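Local atomic coordinates of putative peptide binding protein (Ruminococcus gnavus, PDB entry 3NOH), a protein that is of unknown function but probably binds peptides. Residues I24-P29 / D123-A128. Sequence-based numbering, arbitrary orientation.
Sequences IFCMNP and DALENA
Ile24 and Leu125 meet tip to tip, with Ile24 CD1 only 3.3 Å from Leu125 CD2, closer than ordinary methyl packing. Leu125 CD1 stands 4.0 Å from Ile24 CD1, so CD2 is the leading branch. Chi2 of Ile24 (164°) extends CD1 anti to CA, off the end of the CG1 branch. Two residues along the strand, Cys26 SG, anti to its backbone N (chi1 -173°), reaches Ala128 CB at 3.3 Å and Leu125 CD2 at 4.1 Å. Ala128 CB also approaches Met27 O at 3.7 Å. At the far end Pro29 CG and CD face Asn127 O, and Pro29 CD lies 3.8 Å from Ala128 CA.

Behind this first shell, Ala128 N donates a hydrogen bond to Leu125 O at 3.1 Å. This is helix-on-sheet packing: short helix 122-126 leads through the turn at 127-128 into strand 129-134, the antiparallel neighbour of 22-27, whose Tyr130 touches Ile24, Cys26 and Leu125. Helix and turn cover the face bearing Ile24 and Cys26, while Met27, a selenomethionine, points away and packs on Arg40, Leu43 and Lys44 of helix 37-47. With apolar side-chain packing, carbon-to-carbonyl contacts at Ala128 and Pro29 and no polar bond between the segments, surface fit rather than directional bonding joins them.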
# COMPACT_ATOMS: atom_id res chain seq x y z
N ILE A 24 0.44 7.39 -2.78
CA ILE A 24 0.80 6.95 -1.46
C ILE A 24 0.63 5.47 -1.25
O ILE A 24 -0.28 4.86 -1.79
CB ILE A 24 0.10 7.71 -0.36
CG1 ILE A 24 -1.39 7.53 -0.38
CG2 ILE A 24 0.50 9.22 -0.34
CD1 ILE A 24 -1.97 8.01 1.01
N PHE A 25 1.60 4.91 -0.49
CA PHE A 25 1.50 3.60 0.09
C PHE A 25 1.29 3.79 1.56
O PHE A 25 2.18 4.34 2.22
CB PHE A 25 2.71 2.73 -0.21
CG PHE A 25 2.69 1.41 0.49
CD1 PHE A 25 1.79 0.44 0.12
CD2 PHE A 25 3.60 1.13 1.53
CE1 PHE A 25 1.75 -0.76 0.77
CE2 PHE A 25 3.57 -0.11 2.16
CZ PHE A 25 2.64 -1.03 1.79
N CYS A 26 0.14 3.32 2.07
CA CYS A 26 -0.30 3.70 3.41
C CYS A 26 -0.62 2.42 4.20
O CYS A 26 -1.34 1.55 3.70
CB CYS A 26 -1.56 4.61 3.31
SG CYS A 26 -2.06 5.27 4.89
N MSE A 27 -0.10 2.34 5.43
CA MSE A 27 -0.29 1.20 6.33
C MSE A 27 -1.00 1.66 7.58
O MSE A 27 -0.72 2.75 8.09
CB MSE A 27 1.08 0.58 6.71
CG MSE A 27 1.79 -0.05 5.52
SE MSE A 27 3.60 -0.45 5.91
CE MSE A 27 4.25 1.39 5.76
N ASN A 28 -1.86 0.81 8.10
CA ASN A 28 -2.53 1.02 9.38
C ASN A 28 -1.62 0.53 10.52
O ASN A 28 -1.48 -0.67 10.79
CB ASN A 28 -3.86 0.27 9.39
CG ASN A 28 -4.66 0.53 10.64
OD1 ASN A 28 -4.14 1.07 11.65
ND2 ASN A 28 -5.92 0.12 10.61
N PRO A 29 -0.97 1.47 11.25
CA PRO A 29 0.01 1.06 12.26
C PRO A 29 -0.57 0.48 13.55
O PRO A 29 0.16 -0.04 14.42
CB PRO A 29 0.76 2.37 12.54
CG PRO A 29 -0.26 3.42 12.35
CD PRO A 29 -1.16 2.94 11.24
N ASP A 123 -7.19 13.91 7.11
CA ASP A 123 -7.38 13.42 8.49
C ASP A 123 -7.10 11.94 8.62
O ASP A 123 -6.43 11.53 9.55
CB ASP A 123 -8.83 13.65 8.99
CG ASP A 123 -9.15 15.09 9.34
OD1 ASP A 123 -8.24 15.96 9.38
OD2 ASP A 123 -10.35 15.34 9.61
N ALA A 124 -7.58 11.12 7.67
CA ALA A 124 -7.32 9.71 7.69
C ALA A 124 -5.80 9.44 7.57
O ALA A 124 -5.26 8.54 8.20
CB ALA A 124 -8.10 9.00 6.59
N LEU A 125 -5.12 10.20 6.71
CA LEU A 125 -3.65 9.97 6.53
C LEU A 125 -2.83 10.30 7.76
O LEU A 125 -1.80 9.67 8.03
CB LEU A 125 -3.12 10.77 5.34
CG LEU A 125 -3.75 10.45 4.01
CD1 LEU A 125 -3.14 11.32 2.87
CD2 LEU A 125 -3.61 8.94 3.73
N GLU A 126 -3.28 11.27 8.54
CA GLU A 126 -2.58 11.64 9.77
C GLU A 126 -2.63 10.54 10.84
O GLU A 126 -1.80 10.48 11.71
CB GLU A 126 -3.12 12.98 10.29
CG GLU A 126 -2.47 14.16 9.57
CD GLU A 126 -0.93 14.21 9.83
OE1 GLU A 126 -0.52 14.76 10.88
OE2 GLU A 126 -0.14 13.67 8.99
N ASN A 127 -3.59 9.64 10.73
CA ASN A 127 -3.66 8.51 11.67
C ASN A 127 -2.80 7.30 11.28
O ASN A 127 -2.62 6.35 12.06
CB ASN A 127 -5.12 8.10 11.79
CG ASN A 127 -5.98 9.17 12.44
OD1 ASN A 127 -5.49 9.96 13.25
ND2 ASN A 127 -7.25 9.23 12.06
N ALA A 128 -2.24 7.37 10.09
CA ALA A 128 -1.63 6.24 9.40
C ALA A 128 -0.11 6.40 9.30
O ALA A 128 0.46 7.36 9.81
CB ALA A 128 -2.22 6.13 8.05